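Local coordinates for protein FAD-binding oxidoreductase (Gulosibacter chungangensis, PDB 7PBG) that works as a 4-ethylphenol oxidase, a flavoenzyme that uses covalently bound FAD to dehydrogenate 4-alkylphenols, probably to 4-vinylphenol-type products, at residues E241-F249 against I331-Y342; A285-Q295 against Q307-I315. All blocks are in the same frame, centred on the assembly; numbering follows the deposited sequence.

Read from the N terminus, the chain enters the eight-stranded antiparallel sheet along strand 241-249, the first half of contact 1, and the partner helix 328-342 comes only much later. Between them it passes helix 255-266 and strand 277-280 and then forms contact 2, where helix 303-313 comes back against residues 285-295 and closes a short loop. Strand 318-326 then leads to residues 331-342, which close the longer loop, so the loop of contact 2 lies wholly within that of contact 1 and the two do not cross. Contact 1 ties a covering helix to the sheet; contact 2 fastens together the insertion between strands 277-280 and 318-326. Packing of Tyr-248 CD1 on Ile-315 CA, 3.5 Å apart, joins them.

Contact 1. Residues E241-F249 against I331-Y342; sequences EMLSFAIYF and IDKYIEMIRDAY
Helix 328-342 covers one face of the antiparallel sheet and meets strand 241-249 through Leu-243, Phe-245, Ile-247 and Phe-249. The two segments run nearly parallel, their axes 14° apart and 9.9 Å at closest approach, so successive turns of the helix meet every second residue of the strand. Ile-331 CG2 lies 3.8 Å from Leu-243 CD2, while its CD1 reaches back to Glu-241. At mid-helix, CG of Phe-245 sits between its backbone N and carbonyl carbon (chi1 56°), which stands the ring out from the strand between Ile-335 and Ile-338. Ile-338 CG2 sits over one ring face and Ile-338 CD1 is 3.9 Å from Phe-245 CZ, and Ile-335 CD1 approaches Phe-245 CD2 at 3.8 Å. An alanine in place of this ring would probably cost Ile-335 and Ile-338 much of their packing and open a gap between helix and sheet. Further along, Ile-247 CD1 presses to 3.4 Å from Tyr-342 CD2, and Phe-249 CZ meets CD1 of the same tyrosine obliquely. The Tyr-342 hydroxyl is hydrogen-bonded to Thr-262 of helix 255-266, linking both helices on this face. With strand order 349-352, 241-249, 318-326, 277-280, this is the helix-on-sheet layer of a ferredoxin-like beta-alpha-beta-beta-alpha-beta fold.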
loop_
_atom_site.group_PDB
_atom_site.type_symbol
_atom_site.label_atom_id
_atom_site.label_comp_id
_atom_site.label_asym_id
_atom_site.label_seq_id
_atom_site.Cartn_x
_atom_site.Cartn_y
_atom_site.Cartn_z
ATOM N N GLU A 241 -5.652 5.215 -26.555
ATOM C CA GLU A 241 -7.030 4.781 -26.848
ATOM C C GLU A 241 -7.567 3.946 -25.705
ATOM O O GLU A 241 -6.750 3.390 -24.962
ATOM C CB GLU A 241 -7.020 3.955 -28.137
ATOM C CG GLU A 241 -8.325 3.919 -28.842
ATOM C CD GLU A 241 -8.248 3.674 -30.346
ATOM O OE1 GLU A 241 -7.183 3.814 -30.975
ATOM O OE2 GLU A 241 -9.273 3.375 -30.866
ATOM N N MET A 242 -8.889 3.852 -25.612
ATOM C CA MET A 242 -9.571 2.982 -24.651
ATOM C C MET A 242 -10.798 2.405 -25.351
ATOM O O MET A 242 -11.481 3.142 -26.101
ATOM C CB MET A 242 -9.970 3.773 -23.412
ATOM C CG MET A 242 -8.794 4.327 -22.716
ATOM S SD MET A 242 -9.117 5.220 -21.183
ATOM C CE MET A 242 -9.476 6.831 -21.875
ATOM N N LEU A 243 -11.062 1.138 -25.137
ATOM C CA LEU A 243 -12.204 0.428 -25.759
ATOM C C LEU A 243 -12.848 -0.495 -24.744
ATOM O O LEU A 243 -12.094 -1.319 -24.110
ATOM C CB LEU A 243 -11.702 -0.336 -26.975
ATOM C CG LEU A 243 -12.763 -1.081 -27.766
ATOM C CD1 LEU A 243 -13.659 -0.119 -28.514
ATOM C CD2 LEU A 243 -12.096 -2.025 -28.749
ATOM N N SER A 244 -14.136 -0.310 -24.541
ATOM C CA SER A 244 -14.915 -1.072 -23.548
ATOM C C SER A 244 -15.704 -2.187 -24.198
ATOM O O SER A 244 -15.967 -2.188 -25.417
ATOM C CB SER A 244 -15.822 -0.199 -22.750
ATOM O OG SER A 244 -15.095 0.719 -22.011
ATOM N N PHE A 245 -16.085 -3.151 -23.380
ATOM C CA PHE A 245 -16.841 -4.304 -23.849
ATOM C C PHE A 245 -17.869 -4.729 -22.810
ATOM O O PHE A 245 -17.737 -4.467 -21.586
ATOM C CB PHE A 245 -15.882 -5.419 -24.196
ATOM C CG PHE A 245 -14.966 -5.835 -23.086
ATOM C CD1 PHE A 245 -15.342 -6.786 -22.155
ATOM C CD2 PHE A 245 -13.697 -5.305 -23.006
ATOM C CE1 PHE A 245 -14.439 -7.175 -21.179
ATOM C CE2 PHE A 245 -12.803 -5.692 -22.022
ATOM C CZ PHE A 245 -13.182 -6.642 -21.115
ATOM N N ALA A 246 -18.883 -5.397 -23.333
ATOM C CA ALA A 246 -19.949 -6.045 -22.552
ATOM C C ALA A 246 -19.986 -7.482 -23.020
ATOM O O ALA A 246 -19.900 -7.737 -24.258
ATOM C CB ALA A 246 -21.278 -5.364 -22.748
ATOM N N ILE A 247 -20.080 -8.402 -22.097
ATOM C CA ILE A 247 -20.186 -9.845 -22.428
ATOM C C ILE A 247 -21.417 -10.389 -21.728
ATOM O O ILE A 247 -21.496 -10.258 -20.515
ATOM C CB ILE A 247 -18.929 -10.649 -22.053
ATOM C CG1 ILE A 247 -17.641 -9.829 -22.242
ATOM C CG2 ILE A 247 -18.933 -11.910 -22.879
ATOM C CD1 ILE A 247 -16.405 -10.579 -21.936
ATOM N N TYR A 248 -22.357 -10.878 -22.509
ATOM C CA TYR A 248 -23.670 -11.313 -21.984
ATOM C C TYR A 248 -23.698 -12.828 -21.900
ATOM O O TYR A 248 -23.413 -13.510 -22.904
ATOM C CB TYR A 248 -24.785 -10.816 -22.887
ATOM C CG TYR A 248 -24.683 -9.341 -23.157
ATOM C CD1 TYR A 248 -24.972 -8.415 -22.176
ATOM C CD2 TYR A 248 -24.322 -8.880 -24.399
ATOM C CE1 TYR A 248 -24.901 -7.057 -22.415
ATOM C CE2 TYR A 248 -24.253 -7.526 -24.667
ATOM C CZ TYR A 248 -24.559 -6.615 -23.673
ATOM O OH TYR A 248 -24.495 -5.290 -23.964
ATOM N N PHE A 249 -24.150 -13.344 -20.769
ATOM C CA PHE A 249 -24.244 -14.808 -20.561
ATOM C C PHE A 249 -25.715 -15.137 -20.341
ATOM O O PHE A 249 -26.411 -14.445 -19.565
ATOM C CB PHE A 249 -23.335 -15.196 -19.403
ATOM C CG PHE A 249 -21.899 -14.853 -19.686
ATOM C CD1 PHE A 249 -21.102 -15.716 -20.397
ATOM C CD2 PHE A 249 -21.398 -13.597 -19.358
ATOM C CE1 PHE A 249 -19.807 -15.377 -20.711
ATOM C CE2 PHE A 249 -20.081 -13.268 -19.629
ATOM C CZ PHE A 249 -19.291 -14.148 -20.325
ATOM N N ILE A 331 -4.663 -2.917 -27.736
ATOM C CA ILE A 331 -6.120 -3.149 -27.506
ATOM C C ILE A 331 -6.619 -4.288 -28.374
ATOM O O ILE A 331 -7.332 -5.165 -27.859
ATOM C CB ILE A 331 -6.937 -1.860 -27.730
ATOM C CG1 ILE A 331 -6.628 -0.823 -26.653
ATOM C CG2 ILE A 331 -8.413 -2.216 -27.830
ATOM C CD1 ILE A 331 -7.223 0.548 -26.922
ATOM N N ASP A 332 -6.290 -4.307 -29.655
ATOM C CA ASP A 332 -6.896 -5.307 -30.552
ATOM C C ASP A 332 -6.441 -6.713 -30.129
ATOM O O ASP A 332 -7.268 -7.650 -30.253
ATOM C CB ASP A 332 -6.506 -5.025 -31.999
ATOM C CG ASP A 332 -7.246 -3.841 -32.594
ATOM O OD1 ASP A 332 -8.177 -3.289 -31.919
ATOM O OD2 ASP A 332 -6.882 -3.466 -33.711
ATOM N N LYS A 333 -5.189 -6.867 -29.695
ATOM C CA LYS A 333 -4.678 -8.175 -29.199
ATOM C C LYS A 333 -5.427 -8.563 -27.935
ATOM O O LYS A 333 -5.814 -9.716 -27.805
ATOM C CB LYS A 333 -3.190 -8.084 -28.913
ATOM C CG LYS A 333 -2.332 -8.004 -30.163
ATOM C CD LYS A 333 -2.109 -9.364 -30.768
ATOM C CE LYS A 333 -0.958 -9.363 -31.743
ATOM N NZ LYS A 333 -1.029 -10.582 -32.571
ATOM N N TYR A 334 -5.579 -7.652 -26.993
ATOM C CA TYR A 334 -6.244 -8.038 -25.732
ATOM C C TYR A 334 -7.715 -8.377 -25.975
ATOM O O TYR A 334 -8.217 -9.356 -25.423
ATOM C CB TYR A 334 -6.040 -6.958 -24.667
ATOM C CG TYR A 334 -4.638 -6.781 -24.148
ATOM C CD1 TYR A 334 -3.602 -7.667 -24.434
ATOM C CD2 TYR A 334 -4.346 -5.727 -23.289
ATOM C CE1 TYR A 334 -2.322 -7.463 -23.943
ATOM C CE2 TYR A 334 -3.072 -5.514 -22.793
ATOM C CZ TYR A 334 -2.058 -6.406 -23.095
ATOM O OH TYR A 334 -0.793 -6.253 -22.595
ATOM N N ILE A 335 -8.422 -7.551 -26.742
ATOM C CA ILE A 335 -9.854 -7.794 -27.035
ATOM C C ILE A 335 -10.002 -9.168 -27.686
ATOM O O ILE A 335 -10.850 -9.916 -27.276
ATOM C CB ILE A 335 -10.405 -6.659 -27.913
ATOM C CG1 ILE A 335 -10.448 -5.341 -27.142
ATOM C CG2 ILE A 335 -11.723 -7.074 -28.556
ATOM C CD1 ILE A 335 -11.564 -5.241 -26.138
ATOM N N GLU A 336 -9.127 -9.541 -28.620
ATOM C CA GLU A 336 -9.205 -10.867 -29.265
ATOM C C GLU A 336 -9.023 -11.962 -28.204
ATOM O O GLU A 336 -9.851 -12.897 -28.188
ATOM C CB GLU A 336 -8.186 -10.892 -30.419
ATOM C CG GLU A 336 -7.988 -12.240 -31.051
ATOM C CD GLU A 336 -6.892 -12.304 -32.119
ATOM O OE1 GLU A 336 -5.743 -11.787 -31.891
ATOM O OE2 GLU A 336 -7.171 -12.887 -33.177
ATOM N N MET A 337 -8.090 -11.799 -27.258
ATOM C CA MET A 337 -7.880 -12.818 -26.184
ATOM C C MET A 337 -9.132 -12.939 -25.299
ATOM O O MET A 337 -9.556 -14.043 -24.963
ATOM C CB MET A 337 -6.714 -12.440 -25.268
ATOM C CG MET A 337 -5.375 -12.483 -25.988
ATOM S SD MET A 337 -4.114 -11.804 -24.878
ATOM C CE MET A 337 -2.756 -11.596 -26.017
ATOM N N ILE A 338 -9.692 -11.816 -24.915
ATOM C CA ILE A 338 -10.854 -11.774 -23.992
ATOM C C ILE A 338 -12.043 -12.398 -24.730
ATOM O O ILE A 338 -12.721 -13.248 -24.155
ATOM C CB ILE A 338 -11.093 -10.310 -23.575
ATOM C CG1 ILE A 338 -9.970 -9.801 -22.660
ATOM C CG2 ILE A 338 -12.476 -10.152 -22.948
ATOM C CD1 ILE A 338 -9.976 -8.282 -22.523
ATOM N N ARG A 339 -12.387 -11.877 -25.910
ATOM C CA ARG A 339 -13.536 -12.391 -26.696
ATOM C C ARG A 339 -13.374 -13.910 -26.848
ATOM O O ARG A 339 -14.347 -14.675 -26.592
ATOM C CB ARG A 339 -13.547 -11.689 -28.056
ATOM C CG ARG A 339 -14.832 -11.820 -28.849
ATOM C CD ARG A 339 -14.630 -11.249 -30.252
ATOM N NE ARG A 339 -15.889 -11.326 -30.972
ATOM C CZ ARG A 339 -16.286 -12.334 -31.752
ATOM N NH1 ARG A 339 -15.521 -13.393 -31.959
ATOM N NH2 ARG A 339 -17.483 -12.277 -32.315
ATOM N N ASP A 340 -12.193 -14.368 -27.261
ATOM C CA ASP A 340 -11.979 -15.812 -27.554
ATOM C C ASP A 340 -12.202 -16.640 -26.296
ATOM O O ASP A 340 -12.783 -17.755 -26.408
ATOM C CB ASP A 340 -10.584 -16.087 -28.086
ATOM C CG ASP A 340 -10.380 -15.662 -29.526
ATOM O OD1 ASP A 340 -9.231 -15.776 -29.970
ATOM O OD2 ASP A 340 -11.345 -15.191 -30.168
ATOM N N ALA A 341 -11.808 -16.116 -25.151
ATOM C CA ALA A 341 -11.945 -16.831 -23.866
ATOM C C ALA A 341 -13.420 -16.988 -23.469
ATOM O O ALA A 341 -13.865 -18.118 -23.207
ATOM C CB ALA A 341 -11.161 -16.159 -22.755
ATOM N N TYR A 342 -14.168 -15.895 -23.418
ATOM C CA TYR A 342 -15.514 -15.859 -22.842
ATOM C C TYR A 342 -16.523 -16.476 -23.818
ATOM O O TYR A 342 -17.546 -17.001 -23.372
ATOM C CB TYR A 342 -15.854 -14.437 -22.441
ATOM C CG TYR A 342 -15.181 -13.940 -21.189
ATOM C CD1 TYR A 342 -15.634 -14.367 -19.955
ATOM C CD2 TYR A 342 -14.143 -13.028 -21.250
ATOM C CE1 TYR A 342 -15.070 -13.886 -18.781
ATOM C CE2 TYR A 342 -13.578 -12.510 -20.094
ATOM C CZ TYR A 342 -14.068 -12.922 -18.868
ATOM O OH TYR A 342 -13.450 -12.336 -17.821
#

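Contact 2. Residues A285-Q295 against Q307-I315; sequences AACVSKREEWQ and QRMVDELGI
Trp-294 lies against helix 303-313 with Met-309 over one face of its indole. Met-309 CG makes a CH-pi contact 3.7 Å from the centroid of the five-membered ring of Trp-294, and Met-309 SD stands above the same face at 4.6 Å from that centroid, a longer Met-aromatic contact. At the benzo end, Leu-313 CG comes to 3.8 Å from Trp-294 CH2. Glu-312 runs past the ring in the opposite direction, its carboxylate turned 46° from the indole plane. The Trp-294 carbonyl is held too: Arg-308, bent at chi3 (-82°), brings its guanidinium side-on, so that NE at 2.9 Å and NH2 at 2.8 Å both donate to Trp-294 O within the carbonyl plane. All this belongs to the helical insertion between strands 277-280 and 318-326 of the ferredoxin-like unit. Ala-285 CB fills in behind, 3.7 Å from Met-309 SD, and Val-288 and Leu-313 meet tip to tip through CG2 and CD2. In the second shell, Trp-294 NE1 donates in the ring plane to Ser-289 OG at 2.7 Å, which helps to fix the rotation of the indole. Ser-289 OG in turn donates to Ala-285 O, which also accepts Val-288 N from the other face of its plane. Glu-293 CB lies over the second indole face. Farther out, Arg-291 forms a salt bridge with Asp-426, and Val-288 packs on Leu-367 of helix 363-375.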
loop_
_atom_site.group_PDB
_atom_site.type_symbol
_atom_site.label_atom_id
_atom_site.label_comp_id
_atom_site.label_asym_id
_atom_site.label_seq_id
_atom_site.Cartn_x
_atom_site.Cartn_y
_atom_site.Cartn_z
ATOM N N ALA A 285 -30.765 -3.964 -14.937
ATOM C CA ALA A 285 -32.163 -3.526 -15.123
ATOM C C ALA A 285 -32.445 -2.310 -14.232
ATOM O O ALA A 285 -32.979 -1.313 -14.691
ATOM C CB ALA A 285 -33.083 -4.690 -14.825
ATOM N N ALA A 286 -32.014 -2.354 -12.990
ATOM C CA ALA A 286 -32.354 -1.282 -12.025
ATOM C C ALA A 286 -31.678 0.058 -12.393
ATOM O O ALA A 286 -32.146 1.101 -11.919
ATOM C CB ALA A 286 -32.004 -1.755 -10.650
ATOM N N CYS A 287 -30.682 0.046 -13.295
ATOM C CA CYS A 287 -30.031 1.267 -13.790
ATOM C C CYS A 287 -30.786 1.920 -14.934
ATOM O O CYS A 287 -30.479 3.098 -15.229
ATOM C CB CYS A 287 -28.579 0.996 -14.157
ATOM S SG CYS A 287 -27.597 0.562 -12.699
ATOM N N VAL A 288 -31.696 1.213 -15.590
ATOM C CA VAL A 288 -32.358 1.691 -16.834
ATOM C C VAL A 288 -33.854 1.453 -16.795
ATOM O O VAL A 288 -34.507 1.746 -17.792
ATOM C CB VAL A 288 -31.809 1.007 -18.088
ATOM C CG1 VAL A 288 -30.387 1.452 -18.358
ATOM C CG2 VAL A 288 -31.967 -0.500 -18.003
ATOM N N SER A 289 -34.383 1.039 -15.657
ATOM C CA SER A 289 -35.825 0.740 -15.560
ATOM C C SER A 289 -36.250 0.670 -14.103
ATOM O O SER A 289 -35.389 0.525 -13.237
ATOM C CB SER A 289 -36.139 -0.523 -16.279
ATOM O OG SER A 289 -35.601 -1.656 -15.567
ATOM N N LYS A 290 -37.557 0.611 -13.890
ATOM C CA LYS A 290 -38.182 0.441 -12.553
ATOM C C LYS A 290 -38.758 -0.973 -12.449
ATOM O O LYS A 290 -39.032 -1.617 -13.466
ATOM C CB LYS A 290 -39.309 1.453 -12.361
ATOM C CG LYS A 290 -38.856 2.894 -12.343
ATOM C CD LYS A 290 -39.962 3.843 -11.906
ATOM C CE LYS A 290 -39.435 5.245 -11.677
ATOM N NZ LYS A 290 -38.737 5.741 -12.884
ATOM N N ARG A 291 -38.866 -1.452 -11.225
ATOM C CA ARG A 291 -39.246 -2.842 -10.939
ATOM C C ARG A 291 -40.552 -3.205 -11.625
ATOM O O ARG A 291 -40.672 -4.302 -12.157
ATOM C CB ARG A 291 -39.487 -2.975 -9.440
ATOM C CG ARG A 291 -39.445 -4.416 -8.960
ATOM C CD ARG A 291 -39.673 -4.466 -7.478
ATOM N NE ARG A 291 -39.347 -5.776 -6.876
ATOM C CZ ARG A 291 -40.186 -6.783 -6.685
ATOM N NH1 ARG A 291 -41.458 -6.691 -7.036
ATOM N NH2 ARG A 291 -39.736 -7.901 -6.123
ATOM N N GLU A 292 -41.539 -2.296 -11.579
ATOM C CA GLU A 292 -42.901 -2.610 -12.089
ATOM C C GLU A 292 -42.865 -2.794 -13.609
ATOM O O GLU A 292 -43.859 -3.384 -14.154
ATOM C CB GLU A 292 -43.877 -1.532 -11.664
ATOM C CG GLU A 292 -44.236 -1.692 -10.193
ATOM C CD GLU A 292 -45.254 -0.679 -9.712
ATOM O OE1 GLU A 292 -46.074 -1.082 -8.862
ATOM O OE2 GLU A 292 -45.251 0.504 -10.208
ATOM N N GLU A 293 -41.809 -2.344 -14.291
ATOM C CA GLU A 293 -41.724 -2.573 -15.764
ATOM C C GLU A 293 -41.618 -4.070 -16.011
ATOM O O GLU A 293 -41.961 -4.544 -17.134
ATOM C CB GLU A 293 -40.570 -1.807 -16.400
ATOM C CG GLU A 293 -40.740 -0.295 -16.334
ATOM C CD GLU A 293 -39.583 0.500 -16.903
ATOM O OE1 GLU A 293 -39.080 1.415 -16.235
ATOM O OE2 GLU A 293 -39.246 0.268 -18.086
ATOM N N TRP A 294 -41.177 -4.827 -15.012
ATOM C CA TRP A 294 -40.909 -6.275 -15.143
ATOM C C TRP A 294 -41.925 -7.113 -14.371
ATOM O O TRP A 294 -42.211 -8.241 -14.852
ATOM C CB TRP A 294 -39.487 -6.588 -14.656
ATOM C CG TRP A 294 -38.524 -5.601 -15.227
ATOM C CD1 TRP A 294 -37.886 -4.581 -14.589
ATOM C CD2 TRP A 294 -38.175 -5.490 -16.616
ATOM N NE1 TRP A 294 -37.117 -3.881 -15.461
ATOM C CE2 TRP A 294 -37.291 -4.404 -16.714
ATOM C CE3 TRP A 294 -38.510 -6.207 -17.759
ATOM C CZ2 TRP A 294 -36.729 -4.023 -17.922
ATOM C CZ3 TRP A 294 -37.988 -5.804 -18.964
ATOM C CH2 TRP A 294 -37.101 -4.729 -19.045
ATOM N N GLN A 295 -42.381 -6.644 -13.227
ATOM C CA GLN A 295 -43.214 -7.459 -12.345
ATOM C C GLN A 295 -44.030 -6.540 -11.454
ATOM O O GLN A 295 -43.432 -5.706 -10.783
ATOM C CB GLN A 295 -42.366 -8.447 -11.545
ATOM C CG GLN A 295 -43.142 -9.088 -10.416
ATOM C CD GLN A 295 -42.344 -10.184 -9.758
ATOM O OE1 GLN A 295 -41.630 -10.924 -10.435
ATOM N NE2 GLN A 295 -42.450 -10.259 -8.430
ATOM N N GLN A 307 -36.095 -13.152 -16.668
ATOM C CA GLN A 307 -35.981 -13.533 -18.088
ATOM C C GLN A 307 -36.545 -12.386 -18.926
ATOM O O GLN A 307 -35.998 -12.097 -19.982
ATOM C CB GLN A 307 -36.662 -14.861 -18.388
ATOM C CG GLN A 307 -36.235 -15.404 -19.736
ATOM C CD GLN A 307 -34.757 -15.737 -19.788
ATOM O OE1 GLN A 307 -34.251 -16.482 -18.941
ATOM N NE2 GLN A 307 -34.053 -15.188 -20.763
ATOM N N ARG A 308 -37.646 -11.796 -18.516
ATOM C CA ARG A 308 -38.186 -10.613 -19.244
ATOM C C ARG A 308 -37.110 -9.514 -19.317
ATOM O O ARG A 308 -36.909 -8.893 -20.381
ATOM C CB ARG A 308 -39.470 -10.058 -18.614
ATOM C CG ARG A 308 -40.672 -10.969 -18.768
ATOM C CD ARG A 308 -41.934 -10.221 -18.379
ATOM N NE ARG A 308 -42.189 -10.186 -16.955
ATOM C CZ ARG A 308 -42.694 -11.167 -16.232
ATOM N NH1 ARG A 308 -43.018 -12.306 -16.826
ATOM N NH2 ARG A 308 -42.912 -10.997 -14.924
ATOM N N MET A 309 -36.408 -9.233 -18.217
ATOM C CA MET A 309 -35.286 -8.265 -18.195
ATOM C C MET A 309 -34.240 -8.675 -19.244
ATOM O O MET A 309 -33.840 -7.826 -20.055
ATOM C CB MET A 309 -34.643 -8.180 -16.820
ATOM C CG MET A 309 -35.591 -7.786 -15.733
ATOM S SD MET A 309 -34.760 -7.913 -14.151
ATOM C CE MET A 309 -36.141 -7.928 -13.010
ATOM N N VAL A 310 -33.789 -9.933 -19.192
ATOM C CA VAL A 310 -32.752 -10.421 -20.131
ATOM C C VAL A 310 -33.235 -10.166 -21.551
ATOM O O VAL A 310 -32.430 -9.665 -22.362
ATOM C CB VAL A 310 -32.389 -11.905 -19.919
ATOM C CG1 VAL A 310 -31.508 -12.383 -21.053
ATOM C CG2 VAL A 310 -31.768 -12.063 -18.554
ATOM N N ASP A 311 -34.454 -10.588 -21.870
ATOM C CA ASP A 311 -34.898 -10.676 -23.284
ATOM C C ASP A 311 -35.187 -9.280 -23.811
ATOM O O ASP A 311 -34.818 -8.968 -24.924
ATOM C CB ASP A 311 -36.161 -11.523 -23.427
ATOM C CG ASP A 311 -35.948 -12.982 -23.057
ATOM O OD1 ASP A 311 -34.759 -13.411 -23.036
ATOM O OD2 ASP A 311 -36.964 -13.691 -22.846
ATOM N N GLU A 312 -35.777 -8.450 -23.004
ATOM C CA GLU A 312 -36.268 -7.128 -23.479
ATOM C C GLU A 312 -35.124 -6.120 -23.458
ATOM O O GLU A 312 -35.078 -5.288 -24.315
ATOM C CB GLU A 312 -37.499 -6.726 -22.664
ATOM C CG GLU A 312 -38.669 -7.654 -22.927
ATOM C CD GLU A 312 -39.900 -7.347 -22.100
ATOM O OE1 GLU A 312 -40.694 -8.273 -21.903
ATOM O OE2 GLU A 312 -39.993 -6.193 -21.581
ATOM N N LEU A 313 -34.260 -6.141 -22.450
ATOM C CA LEU A 313 -33.040 -5.287 -22.426
ATOM C C LEU A 313 -32.018 -5.820 -23.418
ATOM O O LEU A 313 -31.145 -5.051 -23.827
ATOM C CB LEU A 313 -32.471 -5.260 -21.023
ATOM C CG LEU A 313 -33.376 -4.673 -19.952
ATOM C CD1 LEU A 313 -32.732 -4.779 -18.598
ATOM C CD2 LEU A 313 -33.635 -3.195 -20.275
ATOM N N GLY A 314 -32.129 -7.093 -23.807
ATOM C CA GLY A 314 -31.164 -7.679 -24.748
ATOM C C GLY A 314 -29.792 -7.824 -24.102
ATOM O O GLY A 314 -28.799 -7.585 -24.788
ATOM N N ILE A 315 -29.744 -8.284 -22.855
ATOM C CA ILE A 315 -28.468 -8.480 -22.117
ATOM C C ILE A 315 -28.319 -9.972 -21.731
ATOM O O ILE A 315 -28.545 -10.839 -22.596
ATOM C CB ILE A 315 -28.362 -7.430 -20.990
ATOM C CG1 ILE A 315 -29.510 -7.486 -19.985
ATOM C CG2 ILE A 315 -28.324 -6.030 -21.605
ATOM C CD1 ILE A 315 -29.367 -6.464 -18.886
#